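Local coordinates for enterocine A immunity protein (Enterococcus faecium, PDB 2BL8), which confers immunity to the pediocin-like bacteriocin enterocin A, protecting bacterial cells from its antimicrobial activity, at residues E11-I16 with D26-L31; P22-I27 with N65-T70; Q7-L12 with K33-L38. All coordinates share one frame; numbering follows the deposited sequence.

Interaction 1: E11-I16 with D26-L31; sequences ELYNDI and DILEVL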
loop_
_atom_site.group_PDB
_atom_site.type_symbol
_atom_site.label_atom_id
_atom_site.label_comp_id
_atom_site.label_asym_id
_atom_site.label_seq_id
_atom_site.Cartn_x
_atom_site.Cartn_y
_atom_site.Cartn_z
ATOM N N GLU A 11 -5.014 -9.234 -0.919
ATOM C CA GLU A 11 -5.184 -9.562 0.493
ATOM C C GLU A 11 -5.557 -8.346 1.339
ATOM O O GLU A 11 -6.390 -8.444 2.240
ATOM C CB GLU A 11 -3.911 -10.213 1.039
ATOM C CG GLU A 11 -3.582 -11.545 0.376
ATOM C CD GLU A 11 -2.271 -12.144 0.852
ATOM O OE1 GLU A 11 -1.350 -11.376 1.203
ATOM O OE2 GLU A 11 -2.154 -13.387 0.860
ATOM N N LEU A 12 -4.950 -7.203 1.045
ATOM C CA LEU A 12 -5.243 -5.986 1.795
ATOM C C LEU A 12 -6.682 -5.558 1.504
ATOM O O LEU A 12 -7.420 -5.167 2.411
ATOM C CB LEU A 12 -4.258 -4.874 1.407
ATOM C CG LEU A 12 -4.329 -3.548 2.173
ATOM C CD1 LEU A 12 -4.109 -3.792 3.662
ATOM C CD2 LEU A 12 -3.269 -2.597 1.631
ATOM N N TYR A 13 -7.082 -5.654 0.240
ATOM C CA TYR A 13 -8.433 -5.279 -0.165
ATOM C C TYR A 13 -9.460 -6.134 0.570
ATOM O O TYR A 13 -10.400 -5.616 1.173
ATOM C CB TYR A 13 -8.618 -5.474 -1.673
ATOM C CG TYR A 13 -9.997 -5.081 -2.163
ATOM C CD1 TYR A 13 -10.214 -3.851 -2.780
ATOM C CD2 TYR A 13 -11.095 -5.919 -1.963
ATOM C CE1 TYR A 13 -11.490 -3.460 -3.186
ATOM C CE2 TYR A 13 -12.374 -5.537 -2.361
ATOM C CZ TYR A 13 -12.563 -4.305 -2.972
ATOM O OH TYR A 13 -13.825 -3.919 -3.366
ATOM N N ASN A 14 -9.277 -7.450 0.502
ATOM C CA ASN A 14 -10.197 -8.383 1.142
ATOM C C ASN A 14 -10.274 -8.217 2.648
ATOM O O ASN A 14 -11.355 -8.296 3.228
ATOM C CB ASN A 14 -9.808 -9.824 0.797
ATOM C CG ASN A 14 -10.274 -10.233 -0.585
ATOM O OD1 ASN A 14 -10.640 -9.390 -1.405
ATOM N ND2 ASN A 14 -10.259 -11.533 -0.855
ATOM N N ASP A 15 -9.135 -7.981 3.290
ATOM C CA ASP A 15 -9.131 -7.822 4.740
ATOM C C ASP A 15 -9.920 -6.585 5.165
ATOM O O ASP A 15 -10.667 -6.617 6.142
ATOM C CB ASP A 15 -7.701 -7.715 5.271
ATOM C CG ASP A 15 -7.632 -7.923 6.769
ATOM O OD1 ASP A 15 -7.828 -9.074 7.208
ATOM O OD2 ASP A 15 -7.399 -6.941 7.505
ATOM N N ILE A 16 -9.745 -5.497 4.425
ATOM C CA ILE A 16 -10.438 -4.249 4.725
ATOM C C ILE A 16 -11.916 -4.332 4.354
ATOM O O ILE A 16 -12.783 -3.871 5.104
ATOM C CB ILE A 16 -9.796 -3.061 3.958
ATOM C CG1 ILE A 16 -8.412 -2.753 4.537
ATOM C CG2 ILE A 16 -10.693 -1.825 4.051
ATOM C CD1 ILE A 16 -7.635 -1.703 3.753
ATOM N N ASP A 26 -13.113 4.779 -0.219
ATOM C CA ASP A 26 -12.149 5.357 -1.145
ATOM C C ASP A 26 -10.907 4.485 -1.268
ATOM O O ASP A 26 -10.408 4.254 -2.369
ATOM C CB ASP A 26 -11.753 6.766 -0.696
ATOM C CG ASP A 26 -12.913 7.742 -0.753
ATOM O OD1 ASP A 26 -13.531 7.867 -1.831
ATOM O OD2 ASP A 26 -13.206 8.385 0.277
ATOM N N ILE A 27 -10.414 4.005 -0.131
ATOM C CA ILE A 27 -9.234 3.149 -0.100
ATOM C C ILE A 27 -9.463 1.869 -0.903
ATOM O O ILE A 27 -8.587 1.428 -1.647
ATOM C CB ILE A 27 -8.863 2.784 1.362
ATOM C CG1 ILE A 27 -8.281 4.007 2.069
ATOM C CG2 ILE A 27 -7.885 1.616 1.389
ATOM C CD1 ILE A 27 -8.129 3.830 3.566
ATOM N N LEU A 28 -10.641 1.272 -0.758
ATOM C CA LEU A 28 -10.948 0.048 -1.490
ATOM C C LEU A 28 -10.999 0.319 -2.993
ATOM O O LEU A 28 -10.545 -0.498 -3.796
ATOM C CB LEU A 28 -12.283 -0.535 -1.017
ATOM C CG LEU A 28 -12.331 -1.068 0.418
ATOM C CD1 LEU A 28 -13.744 -1.516 0.744
ATOM C CD2 LEU A 28 -11.363 -2.235 0.572
ATOM N N GLU A 29 -11.549 1.469 -3.369
ATOM C CA GLU A 29 -11.651 1.838 -4.775
ATOM C C GLU A 29 -10.260 1.964 -5.386
ATOM O O GLU A 29 -10.013 1.504 -6.502
ATOM C CB GLU A 29 -12.408 3.161 -4.916
ATOM C CG GLU A 29 -12.610 3.620 -6.351
ATOM C CD GLU A 29 -13.490 4.850 -6.443
ATOM O OE1 GLU A 29 -14.615 4.809 -5.902
ATOM O OE2 GLU A 29 -13.061 5.852 -7.057
ATOM N N VAL A 30 -9.349 2.589 -4.647
ATOM C CA VAL A 30 -7.984 2.760 -5.123
ATOM C C VAL A 30 -7.279 1.411 -5.223
ATOM O O VAL A 30 -6.592 1.134 -6.205
ATOM C CB VAL A 30 -7.182 3.694 -4.193
ATOM C CG1 VAL A 30 -5.715 3.671 -4.576
ATOM C CG2 VAL A 30 -7.719 5.118 -4.310
ATOM N N LEU A 31 -7.445 0.570 -4.208
ATOM C CA LEU A 31 -6.823 -0.748 -4.233
ATOM C C LEU A 31 -7.320 -1.523 -5.449
ATOM O O LEU A 31 -6.544 -2.202 -6.125
ATOM C CB LEU A 31 -7.147 -1.514 -2.949
ATOM C CG LEU A 31 -6.408 -1.016 -1.705
ATOM C CD1 LEU A 31 -6.970 -1.714 -0.473
ATOM C CD2 LEU A 31 -4.915 -1.287 -1.850
#

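Interaction 2: P22-I27 with N65-T70; sequences PKYSDI and NKIRFT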
loop_
_atom_site.group_PDB
_atom_site.type_symbol
_atom_site.label_atom_id
_atom_site.label_comp_id
_atom_site.label_asym_id
_atom_site.label_seq_id
_atom_site.Cartn_x
_atom_site.Cartn_y
_atom_site.Cartn_z
ATOM N N PRO A 22 -17.872 2.441 5.506
ATOM C CA PRO A 22 -17.824 3.468 4.460
ATOM C C PRO A 22 -16.574 4.348 4.458
ATOM O O PRO A 22 -16.190 4.878 3.415
ATOM C CB PRO A 22 -19.098 4.272 4.710
ATOM C CG PRO A 22 -19.288 4.142 6.190
ATOM C CD PRO A 22 -19.013 2.676 6.410
ATOM N N LYS A 23 -15.939 4.503 5.615
ATOM C CA LYS A 23 -14.741 5.334 5.708
ATOM C C LYS A 23 -13.559 4.724 4.954
ATOM O O LYS A 23 -12.526 5.369 4.774
ATOM C CB LYS A 23 -14.355 5.561 7.173
ATOM C CG LYS A 23 -13.833 4.330 7.891
ATOM C CD LYS A 23 -13.396 4.673 9.309
ATOM C CE LYS A 23 -12.817 3.462 10.025
ATOM N NZ LYS A 23 -12.360 3.786 11.407
ATOM N N TYR A 24 -13.718 3.478 4.521
ATOM C CA TYR A 24 -12.674 2.774 3.777
ATOM C C TYR A 24 -13.060 2.633 2.308
ATOM O O TYR A 24 -12.331 2.028 1.527
ATOM C CB TYR A 24 -12.451 1.375 4.360
ATOM C CG TYR A 24 -11.763 1.348 5.703
ATOM C CD1 TYR A 24 -10.417 1.682 5.826
ATOM C CD2 TYR A 24 -12.457 0.977 6.853
ATOM C CE1 TYR A 24 -9.775 1.647 7.061
ATOM C CE2 TYR A 24 -11.825 0.939 8.094
ATOM C CZ TYR A 24 -10.487 1.275 8.192
ATOM O OH TYR A 24 -9.861 1.247 9.418
ATOM N N SER A 25 -14.209 3.191 1.935
ATOM C CA SER A 25 -14.693 3.102 0.560
ATOM C C SER A 25 -13.693 3.610 -0.473
ATOM O O SER A 25 -13.458 2.954 -1.487
ATOM C CB SER A 25 -16.009 3.868 0.410
ATOM O OG SER A 25 -15.842 5.231 0.760
ATOM N N ASP A 26 -13.113 4.779 -0.219
ATOM C CA ASP A 26 -12.149 5.357 -1.145
ATOM C C ASP A 26 -10.907 4.485 -1.268
ATOM O O ASP A 26 -10.408 4.254 -2.369
ATOM C CB ASP A 26 -11.753 6.766 -0.696
ATOM C CG ASP A 26 -12.913 7.742 -0.753
ATOM O OD1 ASP A 26 -13.531 7.867 -1.831
ATOM O OD2 ASP A 26 -13.206 8.385 0.277
ATOM N N ILE A 27 -10.414 4.005 -0.131
ATOM C CA ILE A 27 -9.234 3.149 -0.100
ATOM C C ILE A 27 -9.463 1.869 -0.903
ATOM O O ILE A 27 -8.587 1.428 -1.647
ATOM C CB ILE A 27 -8.863 2.784 1.362
ATOM C CG1 ILE A 27 -8.281 4.007 2.069
ATOM C CG2 ILE A 27 -7.885 1.616 1.389
ATOM C CD1 ILE A 27 -8.129 3.830 3.566
ATOM N N ASN A 65 -7.991 11.245 7.223
ATOM C CA ASN A 65 -9.289 10.712 7.626
ATOM C C ASN A 65 -9.256 10.109 9.027
ATOM O O ASN A 65 -10.246 9.542 9.488
ATOM C CB ASN A 65 -9.757 9.653 6.623
ATOM C CG ASN A 65 -9.908 10.205 5.218
ATOM O OD1 ASN A 65 -10.277 9.485 4.291
ATOM N ND2 ASN A 65 -9.626 11.490 5.054
ATOM N N LYS A 66 -8.114 10.233 9.697
ATOM C CA LYS A 66 -7.943 9.707 11.047
ATOM C C LYS A 66 -8.316 8.228 11.142
ATOM O O LYS A 66 -9.062 7.809 12.033
ATOM C CB LYS A 66 -8.770 10.543 12.029
ATOM C CG LYS A 66 -8.349 12.008 12.050
ATOM C CD LYS A 66 -9.224 12.847 12.958
ATOM C CE LYS A 66 -8.740 14.288 13.014
ATOM N NZ LYS A 66 -9.600 15.131 13.896
ATOM N N ILE A 67 -7.775 7.446 10.212
ATOM C CA ILE A 67 -8.006 6.004 10.132
ATOM C C ILE A 67 -6.815 5.240 10.699
ATOM O O ILE A 67 -5.669 5.655 10.527
ATOM C CB ILE A 67 -8.175 5.548 8.667
ATOM C CG1 ILE A 67 -9.460 6.123 8.076
ATOM C CG2 ILE A 67 -8.168 4.030 8.593
ATOM C CD1 ILE A 67 -9.637 5.807 6.603
ATOM N N ARG A 68 -7.086 4.119 11.359
ATOM C CA ARG A 68 -6.024 3.298 11.932
ATOM C C ARG A 68 -6.074 1.888 11.358
ATOM O O ARG A 68 -7.028 1.148 11.595
ATOM C CB ARG A 68 -6.154 3.214 13.456
ATOM C CG ARG A 68 -6.028 4.537 14.191
ATOM C CD ARG A 68 -4.708 5.235 13.894
ATOM N NE ARG A 68 -3.547 4.403 14.196
ATOM C CZ ARG A 68 -2.290 4.825 14.094
ATOM N NH1 ARG A 68 -2.039 6.064 13.700
ATOM N NH2 ARG A 68 -1.285 4.008 14.380
ATOM N N PHE A 69 -5.051 1.523 10.595
ATOM C CA PHE A 69 -4.974 0.187 10.018
ATOM C C PHE A 69 -4.647 -0.782 11.147
ATOM O O PHE A 69 -4.032 -0.399 12.140
ATOM C CB PHE A 69 -3.854 0.112 8.979
ATOM C CG PHE A 69 -4.102 0.938 7.753
ATOM C CD1 PHE A 69 -5.146 0.629 6.894
ATOM C CD2 PHE A 69 -3.281 2.022 7.451
ATOM C CE1 PHE A 69 -5.373 1.383 5.746
ATOM C CE2 PHE A 69 -3.497 2.784 6.307
ATOM C CZ PHE A 69 -4.545 2.465 5.453
ATOM N N THR A 70 -5.056 -2.037 11.001
ATOM C CA THR A 70 -4.751 -3.026 12.027
ATOM C C THR A 70 -3.272 -3.368 11.887
ATOM O O THR A 70 -2.657 -3.069 10.863
ATOM C CB THR A 70 -5.579 -4.315 11.846
ATOM O OG1 THR A 70 -5.256 -4.928 10.591
ATOM C CG2 THR A 70 -7.065 -3.997 11.878
HETATM O O HOH W 1 -9.703 3.375 12.116
HETATM O O HOH W 2 -8.452 -0.913 9.577
HETATM O O HOH W 3 -11.119 8.556 1.861
#

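Interaction 3: Q7-L12 with K33-L38; sequences QIVHEL and KVYLKL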
loop_
_atom_site.group_PDB
_atom_site.type_symbol
_atom_site.label_atom_id
_atom_site.label_comp_id
_atom_site.label_asym_id
_atom_site.label_seq_id
_atom_site.Cartn_x
_atom_site.Cartn_y
_atom_site.Cartn_z
ATOM N N GLN A 7 -0.954 -10.213 -5.093
ATOM C CA GLN A 7 -1.384 -10.972 -3.930
ATOM C C GLN A 7 -1.565 -10.087 -2.705
ATOM O O GLN A 7 -2.573 -10.181 -2.007
ATOM C CB GLN A 7 -0.377 -12.081 -3.619
ATOM C CG GLN A 7 -0.864 -13.091 -2.594
ATOM C CD GLN A 7 0.149 -14.191 -2.340
ATOM O OE1 GLN A 7 0.759 -14.713 -3.274
ATOM N NE2 GLN A 7 0.326 -14.556 -1.075
ATOM N N ILE A 8 -0.586 -9.228 -2.447
ATOM C CA ILE A 8 -0.669 -8.345 -1.292
ATOM C C ILE A 8 -1.827 -7.359 -1.419
ATOM O O ILE A 8 -2.565 -7.141 -0.462
ATOM C CB ILE A 8 0.643 -7.571 -1.090
ATOM C CG1 ILE A 8 1.806 -8.553 -0.897
ATOM C CG2 ILE A 8 0.514 -6.650 0.111
ATOM C CD1 ILE A 8 1.652 -9.477 0.282
ATOM N N VAL A 9 -1.999 -6.778 -2.603
ATOM C CA VAL A 9 -3.087 -5.832 -2.828
ATOM C C VAL A 9 -4.423 -6.538 -2.646
ATOM O O VAL A 9 -5.330 -6.011 -2.001
ATOM C CB VAL A 9 -3.027 -5.230 -4.249
ATOM C CG1 VAL A 9 -4.299 -4.450 -4.545
ATOM C CG2 VAL A 9 -1.821 -4.315 -4.369
ATOM N N HIS A 10 -4.536 -7.732 -3.222
ATOM C CA HIS A 10 -5.759 -8.520 -3.122
ATOM C C HIS A 10 -6.045 -8.835 -1.656
ATOM O O HIS A 10 -7.178 -8.702 -1.197
ATOM C CB HIS A 10 -5.609 -9.819 -3.924
ATOM C CG HIS A 10 -6.902 -10.532 -4.175
ATOM N ND1 HIS A 10 -7.019 -11.553 -5.096
ATOM C CD2 HIS A 10 -8.133 -10.374 -3.634
ATOM C CE1 HIS A 10 -8.265 -11.990 -5.112
ATOM N NE2 HIS A 10 -8.963 -11.290 -4.233
ATOM N N GLU A 11 -5.014 -9.234 -0.919
ATOM C CA GLU A 11 -5.184 -9.562 0.493
ATOM C C GLU A 11 -5.557 -8.346 1.339
ATOM O O GLU A 11 -6.390 -8.444 2.240
ATOM C CB GLU A 11 -3.911 -10.213 1.039
ATOM C CG GLU A 11 -3.582 -11.545 0.376
ATOM C CD GLU A 11 -2.271 -12.144 0.852
ATOM O OE1 GLU A 11 -1.350 -11.376 1.203
ATOM O OE2 GLU A 11 -2.154 -13.387 0.860
ATOM N N LEU A 12 -4.950 -7.203 1.045
ATOM C CA LEU A 12 -5.243 -5.986 1.795
ATOM C C LEU A 12 -6.682 -5.558 1.504
ATOM O O LEU A 12 -7.420 -5.167 2.411
ATOM C CB LEU A 12 -4.258 -4.874 1.407
ATOM C CG LEU A 12 -4.329 -3.548 2.173
ATOM C CD1 LEU A 12 -4.109 -3.792 3.662
ATOM C CD2 LEU A 12 -3.269 -2.597 1.631
ATOM N N LYS A 33 -8.429 -0.338 -8.326
ATOM C CA LYS A 33 -7.812 0.258 -9.505
ATOM C C LYS A 33 -6.371 -0.207 -9.686
ATOM O O LYS A 33 -5.946 -0.523 -10.798
ATOM C CB LYS A 33 -7.855 1.785 -9.386
ATOM C CG LYS A 33 -7.336 2.537 -10.604
ATOM C CD LYS A 33 -7.518 4.040 -10.428
ATOM C CE LYS A 33 -7.040 4.809 -11.652
ATOM N NZ LYS A 33 -7.255 6.279 -11.504
ATOM N N VAL A 34 -5.620 -0.240 -8.590
ATOM C CA VAL A 34 -4.226 -0.667 -8.638
ATOM C C VAL A 34 -4.110 -2.139 -9.039
ATOM O O VAL A 34 -3.255 -2.503 -9.850
ATOM C CB VAL A 34 -3.544 -0.445 -7.266
ATOM C CG1 VAL A 34 -2.133 -1.013 -7.271
ATOM C CG2 VAL A 34 -3.504 1.033 -6.958
ATOM N N TYR A 35 -4.976 -2.974 -8.471
ATOM C CA TYR A 35 -4.980 -4.406 -8.761
ATOM C C TYR A 35 -5.131 -4.654 -10.257
ATOM O O TYR A 35 -4.375 -5.426 -10.846
ATOM C CB TYR A 35 -6.128 -5.105 -8.029
ATOM C CG TYR A 35 -6.139 -6.603 -8.237
ATOM C CD1 TYR A 35 -5.277 -7.433 -7.524
ATOM C CD2 TYR A 35 -6.989 -7.187 -9.177
ATOM C CE1 TYR A 35 -5.259 -8.810 -7.742
ATOM C CE2 TYR A 35 -6.980 -8.560 -9.402
ATOM C CZ TYR A 35 -6.113 -9.365 -8.684
ATOM O OH TYR A 35 -6.091 -10.722 -8.920
ATOM N N LEU A 36 -6.121 -4.006 -10.861
ATOM C CA LEU A 36 -6.363 -4.158 -12.292
ATOM C C LEU A 36 -5.130 -3.761 -13.107
ATOM O O LEU A 36 -4.773 -4.439 -14.075
ATOM C CB LEU A 36 -7.578 -3.324 -12.711
ATOM C CG LEU A 36 -8.916 -3.832 -12.156
ATOM C CD1 LEU A 36 -10.018 -2.834 -12.469
ATOM C CD2 LEU A 36 -9.239 -5.200 -12.746
ATOM N N LYS A 37 -4.476 -2.669 -12.715
ATOM C CA LYS A 37 -3.279 -2.217 -13.419
ATOM C C LYS A 37 -2.142 -3.225 -13.306
ATOM O O LYS A 37 -1.399 -3.441 -14.266
ATOM C CB LYS A 37 -2.809 -0.865 -12.872
ATOM C CG LYS A 37 -3.737 0.287 -13.191
ATOM C CD LYS A 37 -3.108 1.617 -12.813
ATOM C CE LYS A 37 -4.007 2.777 -13.204
ATOM N NZ LYS A 37 -4.326 2.744 -14.659
ATOM N N LEU A 38 -2.010 -3.842 -12.135
ATOM C CA LEU A 38 -0.957 -4.825 -11.901
ATOM C C LEU A 38 -1.134 -6.097 -12.729
ATOM O O LEU A 38 -0.217 -6.909 -12.822
ATOM C CB LEU A 38 -0.888 -5.181 -10.411
ATOM C CG LEU A 38 -0.369 -4.085 -9.471
ATOM C CD1 LEU A 38 -0.496 -4.537 -8.026
ATOM C CD2 LEU A 38 1.082 -3.773 -9.797
HETATM O O HOH W 4 -4.839 -12.189 -7.269
#

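Interaction 1: E11-I16 with D26-L31
Tyr13 and Leu28 have the nearest CA atoms across the two segments, 6.0 Å apart, where segments 11-16 and 26-31 run antiparallel at 153° with axes 9.8 Å apart. The segments belong to helices 5-17 and 25-38, the first helical hairpin of the antiparallel four-helix bundle formed by this immunity protein. No hydrogen bond crosses between them, and the contact is made by apolar side chains and one aromatic ring. Ile16, Leu12, Ile27 and Leu31 are buried. Ile16 CD1 packs on Ile27 CG2 at 4.1 Å, the two side chains crossing at about a right angle, and Leu12 meets Leu31 in the same manner, methyl to methyl through their CD2 atoms. Leu12 also touches Ile77 of helix 71-84, and Ile27 touches Leu58 of helix 48-64, which ties the hairpin to the rest of the bundle. Tyr13 lies toward the outer side of the contact. Its CG is anti to the backbone N (chi1 -179°); the side chain crosses Leu28 at about a right angle, and CD1 and CE1 are the ring atoms nearest helix 25-38. Leu31 CB sits at the ring edge, 3.9 Å from Tyr13 CD1, while the carbonyl oxygen Leu28 O lies in the ring plane, 3.2 Å from Tyr13 CE1. Leu28 CD2 lies over one face, offset toward the rim, in a CH-pi contact 4.0 Å from the Tyr13 ring centroid, and the same methyl meets Ile16 CG2 at 3.6 Å.

Interaction 2: P22-I27 with N65-T70
Ile67 pushes its two methyl-bearing branches into segment 22-27. Ile67 CG2, placed anti to the backbone N, meets Tyr24 CE1 at 3.3 Å, a tight approach oblique to the ring. The other branch ends in Ile67 CD1, which lies 3.4 Å from the carbonyl oxygen Lys23 O and meets Ile27 CD1 tip to tip at 3.9 Å. Beyond this, Ile27 CD1 makes a looser contact with Phe69 CZ. Direct hydrogen bonds between the segments are absent, and water joins their polar atoms. One water accepts from both Lys23 NZ and the backbone Arg68 N, each at 2.8 Å, with a weak third link to Tyr24 OH. A second water is 2.6 Å from Tyr24 OH and donates to Arg68 O, while a third donates to both Asp26 OD2 and Asn65 OD1. The loop is set up at its two ends: Lys66 has positive phi (53°) in a Schellman motif that closes helix 48-64, and Thr70 is the N-cap of helix 71-84. The 3-10 turn 22-24 leads straight into helix 25-38, bringing Tyr24 and Ile27 to the same loop. The contact thus closes one end of the helical bundle: Tyr24 also leans on Ile16 of helix 5-17, Ile27 reaches Thr61 of helix 48-64, and Phe69 bridges Ala62 of helix 48-64 and Ile77 of helix 71-84.

Interaction 3: Q7-L12 with K33-L38
Tyr35 reaches from helix 25-38 toward Val9 and His10 of helix 5-17, starting at a CB that lies 4.0 Å from Val9 CG1. From there CG stands anti to the backbone N (chi1 -177°), and Val9 CG1 lies near the plane of the ring at its edge. Farther out, Tyr35 CE1 meets His10 CB at 4.0 Å. The two aromatic rings are turned obliquely, planes at 65° and centroids 5.4 Å apart. At the tip, Tyr35 OH is 2.5 Å from a water that also pairs with His10 ND1 at 3.1 Å. This water lies in the planes of both rings and links the two polar groups, whose own separation, Tyr35 OH to His10 ND1, is 4.0 Å. Segments 7-12 and 33-38 are antiparallel at 155°, with axes 9.6 Å apart, and form part of the hairpin of helices 5-17 and 25-38 within the four-helix bundle. Inward of the tyrosine, Val9 uses its second methyl: Val9 CG2, anti to the carbonyl carbon, packs against Leu38 CD1 at 3.9 Å and touches Val34 CG1 more loosely. Val34 continues onto Leu50 and Leu54 of helix 48-64, whereas Leu38 also touches Ala5 and Lys6 near the start of helix 5-17.

Overall arrangement
Interactions 1 and 3 lie on the same pair of antiparallel helices, 5-17 and 25-38, with centres 8 Å apart, and meet where Leu31 O touches Val9 CG1. Interaction 2 joins the beginning of helix 25-38 to the loop between helices 48-64 and 71-84; it shares Asp26 and Ile27 with interaction 1 and touches it through Tyr24 CB and Ile16 CG2. Interactions 2 and 3 are about 17 Å apart between centres and do not touch. Interaction 1 is buried, with apolar side-chain packing and no hydrogen bond across its segments. Interaction 2, also buried, pairs isoleucine packing with water bridges between turn and loop, while interaction 3, only partly buried, combines valine and leucine packing with a water-linked tyrosine and histidine.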